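Local coordinates for protein MymaA.19257.a.B3 (Mycobacterium marinum, PDB 6Q10) that is of unknown function but, as a secreted or membrane-attached protein whose soluble part contains a LytR_C-type domain, may act at the mycobacterial cell envelope, at residues G49-K52 / Q58-A61; L93-T98 / T116-L121; A25-T30 / A88-L93. All coordinates share one frame; numbering follows the deposited sequence.

Contact 1: G49-K52 / Q58-A61; sequences GALK and QPTA
K52 of helix 43-54 and Q58, just before strand 60-63, pair at the exposed edge of this contact, while L51 and P59 meet deeper inside. The lysine can be followed outward from its backbone. With CG anti to the backbone N (chi1 -170°) and every later torsion also near anti, it runs as a straight rod across the glutamine. At the base, K52 CB lies 4.1 Å from both P59 CD and Q58 NE2, close to the proline ring and the amide. Further out, K52 CD passes along the amide, nearest to OE1. K52 CE follows at 3.4 Å from Q58 OE1, and K52 NZ ends the run with a hydrogen bond of 2.7 Å to Q58 OE1. The ammonium stands above the carbonyl plane, 44° out of it, rather than on a lone pair. Q58 bends at chi2 to offer this oxygen, and its other amide end turns back, NE2 donating to P59 O at 3.1 Å. Q58 was modelled in two conformers; both bonds of its amide, from K52 and to P59 O, belong to the one described and may not persist in the other. On the buried side, L51 CB rests 3.7 Å from P59 CG, and L51 CD1 touches the same ring carbon at 3.9 Å. V32 and V34 of strand 32-36 continue this apolar layer, L51 touching both and P59 touching V34. The contact closes a beta-alpha-beta unit in which the parallel strands 32-36 and 60-63 are joined through helix 43-54. Its chemistry implies two tiers: aliphatic packing between the helix and the residue just before strand 60-63 within, and outside it an exposed, probably adaptable amide-ammonium pair.

Contact 2: L93-T98 / T116-L121; sequences LVAPCT and TDFTTL
The F118 ring presents its edge to A95: A95 CB lies near the ring plane, 4.4 Å from F118 CE2. L121 CD2, from the ring's own segment, also arrives at the edge and in plane, 3.9 Å from F118 CZ. With CG anti to the backbone N (chi1 -166°), F118 sets the CE2 edge of its ring beside A95, just past the end of helix 85-94. There L121 and V94 make the closer packing, V94 CG2 standing 4.0 Å from L121 CD2. The backbone joins in: L121 CA points a C-H at V94 O across 3.4 Å, a bent contact with 125° at the hydrogen. Beyond V94 the chain turns through a type I beta turn from A95 to T98. T98 OG1 bonds to A95 O at 2.8 Å, in the carbonyl plane, and reinforces a weak backbone bond from T98 N. C97, inside this turn, forms a disulfide with C155, tying the turn to the chain's end. The contact thus lays the loop after strand 110-114 against the C-terminal end of helix 85-94. Helix 43-54 packs against this junction, V47 touching F118, and L51 touching both V94 and L121, while I127 and L131 bring helix 125-132 against V94.

Contact 3: A25-T30 / A88-L93; sequences AQLGET and AAAVWL
L27 holds CG anti to its carbonyl carbon (chi1 -53°); with chi2 at -177° CD1 takes the extended position, and the other branch, CD2, is the one set against the methyl of A90. L27 CD2 and A90 CB meet at 4.1 Å, a plain contact of two methyl groups. A90 is well placed for it, since its CB points from helix 85-94 toward the loop. The same methyl is approached by the backbone as well: A25 O lies 3.9 Å from A90 CB, a van der Waals neighbour of the carbon. A25 CB stands more loosely beside it, 4.6 Å from A90 CB. One small side chain thus receives a carbonyl oxygen and a leucine branch, and its size is consistent with the close approach of the loop backbone, with the CA atoms of A25 and A90 5.8 Å apart. The loop keeps its shape through its own bonds. E29 N donates to Q26 O at 2.9 Å, drawing the chain into a tight bend. T30 OG1 then reaches back to L27 O at 2.8 Å, arriving 24° out of the carbonyl plane, and satisfies a polar group of a buried threonine. This bond also fixes the rotation of T30, whose CB faces the helix, where T30 touches T87. The contact is structural packing: it lays the loop between helix 16-20 and strand 32-36 over one side of helix 85-94. Backbone hydrogen bonds link A25 to A86 at the start of that helix, and L27 to T57 and L134 in other loops, with F56 packed on L27 and T30. Elsewhere on the helix, A88 and V91 pack on strand 76-80 through I78, while W92 touches helix 16-20 and stacks with H151.

Overall arrangement
Contacts 2 and 3 are buried, whereas contact 1 is half core and half surface and alone of the three has a side-chain hydrogen bond between its segments, at its solvent edge. Contacts 2 and 3 share L93 and bring loops to helix 85-94 from opposite sides of the chain's centre. Contact 2 relies on an aromatic edge, branched side chains and a C-H to oxygen approach; contact 3 on an alanine methyl that meets a leucine branch and a backbone carbonyl. Contact 1, within a beta-alpha-beta unit, touches contact 2 where L51 and A50 meet L121 and L51 meets V94. In sequence, contact 1 is nested in the loop closed by contact 3.

Contact 1: G49-K52 / Q58-A61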
loop_
_atom_site.group_PDB
_atom_site.type_symbol
_atom_site.label_atom_id
_atom_site.label_comp_id
_atom_site.label_asym_id
_atom_site.label_seq_id
_atom_site.Cartn_x
_atom_site.Cartn_y
_atom_site.Cartn_z
ATOM N N GLY A 49 -2.355 -12.493 1.074
ATOM C CA GLY A 49 -3.609 -13.178 0.768
ATOM C C GLY A 49 -4.806 -12.254 0.874
ATOM O O GLY A 49 -5.721 -12.311 0.046
ATOM N N ALA A 50 -4.811 -11.373 1.885
ATOM C CA ALA A 50 -5.925 -10.433 2.033
ATOM C C ALA A 50 -5.993 -9.461 0.861
ATOM O O ALA A 50 -7.091 -9.124 0.389
ATOM C CB ALA A 50 -5.794 -9.668 3.351
ATOM N N LEU A 51 -4.833 -9.007 0.379
ATOM C CA LEU A 51 -4.775 -8.158 -0.817
ATOM C C LEU A 51 -5.290 -8.900 -2.047
ATOM O O LEU A 51 -6.051 -8.346 -2.852
ATOM C CB LEU A 51 -3.341 -7.685 -1.055
ATOM C CG LEU A 51 -2.811 -6.665 -0.046
ATOM C CD1 LEU A 51 -1.348 -6.478 -0.326
ATOM C CD2 LEU A 51 -3.541 -5.304 -0.221
ATOM N N LYS A 52 -4.851 -10.146 -2.232
ATOM C CA LYS A 52 -5.375 -10.938 -3.343
ATOM C C LYS A 52 -6.894 -11.029 -3.280
ATOM O O LYS A 52 -7.577 -10.879 -4.302
ATOM C CB LYS A 52 -4.748 -12.336 -3.330
ATOM C CG LYS A 52 -5.065 -13.131 -4.595
ATOM C CD LYS A 52 -4.433 -14.506 -4.557
ATOM C CE LYS A 52 -4.785 -15.313 -5.798
ATOM N NZ LYS A 52 -3.821 -16.436 -5.965
ATOM N N GLN A 58 -1.955 -11.277 -7.413
ATOM C CA GLN A 58 -1.384 -11.992 -6.278
ATOM C C GLN A 58 -0.076 -11.372 -5.798
ATOM O O GLN A 58 0.937 -11.432 -6.507
ATOM C CB GLN A 58 -1.143 -13.455 -6.631
ATOM C CG GLN A 58 -0.275 -14.198 -5.615
ATOM C CD GLN A 58 -1.047 -14.653 -4.393
ATOM O OE1 GLN A 58 -1.675 -15.713 -4.411
ATOM N NE2 GLN A 58 -0.987 -13.871 -3.316
ATOM N N PRO A 59 -0.051 -10.789 -4.611
ATOM C CA PRO A 59 1.198 -10.215 -4.114
ATOM C C PRO A 59 2.134 -11.302 -3.631
ATOM O O PRO A 59 1.734 -12.428 -3.336
ATOM C CB PRO A 59 0.751 -9.320 -2.949
ATOM C CG PRO A 59 -0.640 -9.028 -3.228
ATOM C CD PRO A 59 -1.200 -10.275 -3.838
ATOM N N THR A 60 3.405 -10.944 -3.558
ATOM C CA THR A 60 4.403 -11.858 -3.017
ATOM C C THR A 60 4.533 -11.602 -1.511
ATOM O O THR A 60 3.996 -10.620 -0.972
ATOM C CB THR A 60 5.734 -11.668 -3.741
ATOM O OG1 THR A 60 6.332 -10.442 -3.328
ATOM C CG2 THR A 60 5.537 -11.636 -5.233
ATOM N N ALA A 61 5.187 -12.521 -0.804
ATOM C CA ALA A 61 5.364 -12.317 0.638
ATOM C C ALA A 61 6.726 -12.816 1.076
ATOM O O ALA A 61 7.081 -13.980 0.825
ATOM C CB ALA A 61 4.290 -13.039 1.456
#

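Contact 2: L93-T98 / T116-L121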
loop_
_atom_site.group_PDB
_atom_site.type_symbol
_atom_site.label_atom_id
_atom_site.label_comp_id
_atom_site.label_asym_id
_atom_site.label_seq_id
_atom_site.Cartn_x
_atom_site.Cartn_y
_atom_site.Cartn_z
ATOM N N LEU A 93 -4.653 3.057 0.123
ATOM C CA LEU A 93 -6.054 3.026 0.520
ATOM C C LEU A 93 -6.299 2.035 1.647
ATOM O O LEU A 93 -7.094 2.299 2.553
ATOM C CB LEU A 93 -6.917 2.637 -0.684
ATOM C CG LEU A 93 -6.944 3.683 -1.781
ATOM C CD1 LEU A 93 -7.598 3.043 -3.012
ATOM C CD2 LEU A 93 -7.730 4.937 -1.350
ATOM N N VAL A 94 -5.660 0.858 1.577
ATOM C CA VAL A 94 -5.928 -0.194 2.547
ATOM C C VAL A 94 -4.842 -0.267 3.617
ATOM O O VAL A 94 -5.023 -0.979 4.613
ATOM C CB VAL A 94 -6.134 -1.554 1.849
ATOM C CG1 VAL A 94 -7.439 -1.504 1.013
ATOM C CG2 VAL A 94 -4.937 -1.924 0.951
ATOM N N ALA A 95 -3.749 0.479 3.465
ATOM C CA ALA A 95 -2.736 0.630 4.519
ATOM C C ALA A 95 -2.488 2.118 4.742
ATOM O O ALA A 95 -1.387 2.629 4.509
ATOM C CB ALA A 95 -1.447 -0.088 4.124
ATOM N N PRO A 96 -3.511 2.860 5.170
ATOM C CA PRO A 96 -3.421 4.326 5.114
ATOM C C PRO A 96 -2.487 4.943 6.129
ATOM O O PRO A 96 -2.201 6.151 6.012
ATOM C CB PRO A 96 -4.874 4.768 5.367
ATOM C CG PRO A 96 -5.474 3.629 6.192
ATOM C CD PRO A 96 -4.846 2.390 5.566
ATOM N N CYS A 97 -2.037 4.204 7.147
ATOM C CA CYS A 97 -1.217 4.821 8.183
ATOM C C CYS A 97 0.248 4.440 8.043
ATOM O O CYS A 97 1.026 4.607 8.984
ATOM C CB CYS A 97 -1.781 4.491 9.562
ATOM S SG CYS A 97 -3.461 5.246 9.716
ATOM N N THR A 98 0.620 3.931 6.877
ATOM C CA THR A 98 2.016 3.671 6.553
ATOM C C THR A 98 2.688 4.940 6.016
ATOM O O THR A 98 2.024 5.892 5.592
ATOM C CB THR A 98 2.138 2.545 5.535
ATOM O OG1 THR A 98 1.380 2.878 4.367
ATOM C CG2 THR A 98 1.659 1.217 6.138
ATOM N N THR A 116 5.856 -3.370 13.201
ATOM C CA THR A 116 5.438 -4.098 14.402
ATOM C C THR A 116 4.000 -3.793 14.772
ATOM O O THR A 116 3.332 -4.620 15.405
ATOM C CB THR A 116 6.338 -3.756 15.587
ATOM O OG1 THR A 116 6.283 -2.341 15.832
ATOM C CG2 THR A 116 7.761 -4.173 15.313
ATOM N N ASP A 117 3.512 -2.616 14.392
ATOM C CA ASP A 117 2.198 -2.148 14.803
ATOM C C ASP A 117 1.088 -2.500 13.824
ATOM O O ASP A 117 -0.088 -2.285 14.144
ATOM C CB ASP A 117 2.221 -0.640 14.969
ATOM C CG ASP A 117 3.280 -0.177 15.951
ATOM O OD1 ASP A 117 3.871 -1.015 16.686
ATOM O OD2 ASP A 117 3.523 1.041 16.005
ATOM N N PHE A 118 1.428 -2.978 12.634
ATOM C CA PHE A 118 0.404 -3.364 11.678
ATOM C C PHE A 118 -0.479 -4.459 12.259
ATOM O O PHE A 118 0.013 -5.412 12.873
ATOM C CB PHE A 118 1.045 -3.859 10.380
ATOM C CG PHE A 118 0.077 -3.968 9.251
ATOM C CD1 PHE A 118 -0.637 -5.138 9.048
ATOM C CD2 PHE A 118 -0.136 -2.887 8.412
ATOM C CE1 PHE A 118 -1.550 -5.224 8.007
ATOM C CE2 PHE A 118 -1.049 -2.976 7.368
ATOM C CZ PHE A 118 -1.749 -4.161 7.182
ATOM N N THR A 119 -1.797 -4.336 12.045
ATOM C CA THR A 119 -2.717 -5.408 12.420
ATOM C C THR A 119 -3.411 -5.956 11.181
ATOM O O THR A 119 -3.051 -7.043 10.718
ATOM C CB THR A 119 -3.728 -4.941 13.473
ATOM O OG1 THR A 119 -4.360 -3.731 13.034
ATOM C CG2 THR A 119 -3.056 -4.729 14.832
ATOM N N THR A 120 -4.354 -5.216 10.594
ATOM C CA THR A 120 -5.105 -5.664 9.437
ATOM C C THR A 120 -5.187 -4.538 8.406
ATOM O O THR A 120 -4.941 -3.367 8.708
ATOM C CB THR A 120 -6.532 -6.091 9.828
ATOM O OG1 THR A 120 -7.234 -4.953 10.332
ATOM C CG2 THR A 120 -6.509 -7.164 10.902
ATOM N N LEU A 121 -5.504 -4.913 7.169
ATOM C CA LEU A 121 -5.842 -3.910 6.166
ATOM C C LEU A 121 -7.066 -3.109 6.610
ATOM O O LEU A 121 -7.947 -3.605 7.325
ATOM C CB LEU A 121 -6.131 -4.572 4.819
ATOM C CG LEU A 121 -4.982 -5.353 4.178
ATOM C CD1 LEU A 121 -5.509 -5.968 2.910
ATOM C CD2 LEU A 121 -3.844 -4.400 3.897
#

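Contact 3: A25-T30 / A88-L93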
loop_
_atom_site.group_PDB
_atom_site.type_symbol
_atom_site.label_atom_id
_atom_site.label_comp_id
_atom_site.label_asym_id
_atom_site.label_seq_id
_atom_site.Cartn_x
_atom_site.Cartn_y
_atom_site.Cartn_z
ATOM N N ALA A 25 -4.074 2.864 -9.080
ATOM C CA ALA A 25 -4.075 1.853 -10.124
ATOM C C ALA A 25 -5.275 0.922 -10.023
ATOM O O ALA A 25 -5.795 0.657 -8.942
ATOM C CB ALA A 25 -2.804 1.000 -10.014
ATOM N N GLN A 26 -5.680 0.368 -11.165
ATOM C CA GLN A 26 -6.531 -0.823 -11.140
ATOM C C GLN A 26 -5.831 -1.953 -10.385
ATOM O O GLN A 26 -4.652 -2.243 -10.620
ATOM C CB GLN A 26 -6.862 -1.276 -12.565
ATOM C CG GLN A 26 -7.581 -0.216 -13.392
ATOM C CD GLN A 26 -8.959 0.173 -12.845
ATOM O OE1 GLN A 26 -9.188 1.323 -12.469
ATOM N NE2 GLN A 26 -9.882 -0.772 -12.829
ATOM N N LEU A 27 -6.566 -2.608 -9.487
ATOM C CA LEU A 27 -5.926 -3.575 -8.599
ATOM C C LEU A 27 -5.290 -4.731 -9.379
ATOM O O LEU A 27 -4.266 -5.279 -8.953
ATOM C CB LEU A 27 -6.952 -4.120 -7.598
ATOM C CG LEU A 27 -7.719 -3.040 -6.830
ATOM C CD1 LEU A 27 -8.637 -3.716 -5.822
ATOM C CD2 LEU A 27 -6.763 -2.059 -6.167
ATOM N N GLY A 28 -5.887 -5.107 -10.499
ATOM C CA GLY A 28 -5.393 -6.177 -11.334
ATOM C C GLY A 28 -4.247 -5.790 -12.227
ATOM O O GLY A 28 -3.832 -6.588 -13.085
ATOM N N GLU A 29 -3.729 -4.590 -12.047
ATOM C CA GLU A 29 -2.620 -4.066 -12.820
ATOM C C GLU A 29 -1.491 -3.649 -11.896
ATOM O O GLU A 29 -0.747 -2.717 -12.196
ATOM C CB GLU A 29 -3.088 -2.902 -13.689
ATOM C CG GLU A 29 -3.953 -3.404 -14.823
ATOM C CD GLU A 29 -4.521 -2.298 -15.686
ATOM O OE1 GLU A 29 -4.258 -1.104 -15.410
ATOM O OE2 GLU A 29 -5.270 -2.609 -16.615
ATOM N N THR A 30 -1.383 -4.318 -10.748
ATOM C CA THR A 30 -0.408 -3.964 -9.730
ATOM C C THR A 30 0.619 -5.072 -9.560
ATOM O O THR A 30 0.385 -6.227 -9.911
ATOM C CB THR A 30 -1.064 -3.686 -8.361
ATOM O OG1 THR A 30 -1.738 -4.862 -7.890
ATOM C CG2 THR A 30 -2.049 -2.497 -8.414
ATOM N N ALA A 88 1.183 2.299 -5.595
ATOM C CA ALA A 88 1.351 2.682 -4.201
ATOM C C ALA A 88 0.112 3.405 -3.680
ATOM O O ALA A 88 -0.288 3.210 -2.529
ATOM C CB ALA A 88 2.588 3.566 -4.051
ATOM N N ALA A 89 -0.528 4.215 -4.533
ATOM C CA ALA A 89 -1.741 4.916 -4.110
ATOM C C ALA A 89 -2.851 3.925 -3.804
ATOM O O ALA A 89 -3.660 4.150 -2.892
ATOM C CB ALA A 89 -2.187 5.890 -5.197
ATOM N N ALA A 90 -2.942 2.848 -4.603
ATOM C CA ALA A 90 -3.937 1.813 -4.351
ATOM C C ALA A 90 -3.657 1.088 -3.037
ATOM O O ALA A 90 -4.577 0.868 -2.240
ATOM C CB ALA A 90 -3.967 0.811 -5.528
ATOM N N VAL A 91 -2.394 0.701 -2.806
ATOM C CA VAL A 91 -2.038 0.067 -1.538
ATOM C C VAL A 91 -2.331 1.006 -0.370
ATOM O O VAL A 91 -2.791 0.574 0.695
ATOM C CB VAL A 91 -0.562 -0.364 -1.553
ATOM C CG1 VAL A 91 -0.188 -1.005 -0.218
ATOM C CG2 VAL A 91 -0.335 -1.364 -2.701
ATOM N N TRP A 92 -2.074 2.304 -0.547
ATOM C CA TRP A 92 -2.247 3.244 0.557
ATOM C C TRP A 92 -3.698 3.366 1.008
ATOM O O TRP A 92 -3.958 3.751 2.149
ATOM C CB TRP A 92 -1.674 4.606 0.108
ATOM C CG TRP A 92 -1.396 5.615 1.169
ATOM C CD1 TRP A 92 -0.883 5.403 2.412
ATOM C CD2 TRP A 92 -1.598 7.025 1.042
ATOM N NE1 TRP A 92 -0.741 6.617 3.067
ATOM C CE2 TRP A 92 -1.197 7.620 2.247
ATOM C CE3 TRP A 92 -2.114 7.831 0.025
ATOM C CZ2 TRP A 92 -1.279 9.006 2.453
ATOM C CZ3 TRP A 92 -2.183 9.205 0.233
ATOM C CH2 TRP A 92 -1.763 9.763 1.430
ATOM N N LEU A 93 -4.653 3.057 0.123
ATOM C CA LEU A 93 -6.054 3.026 0.520
ATOM C C LEU A 93 -6.299 2.035 1.647
ATOM O O LEU A 93 -7.094 2.299 2.553
ATOM C CB LEU A 93 -6.917 2.637 -0.684
ATOM C CG LEU A 93 -6.944 3.683 -1.781
ATOM C CD1 LEU A 93 -7.598 3.043 -3.012
ATOM C CD2 LEU A 93 -7.730 4.937 -1.350
#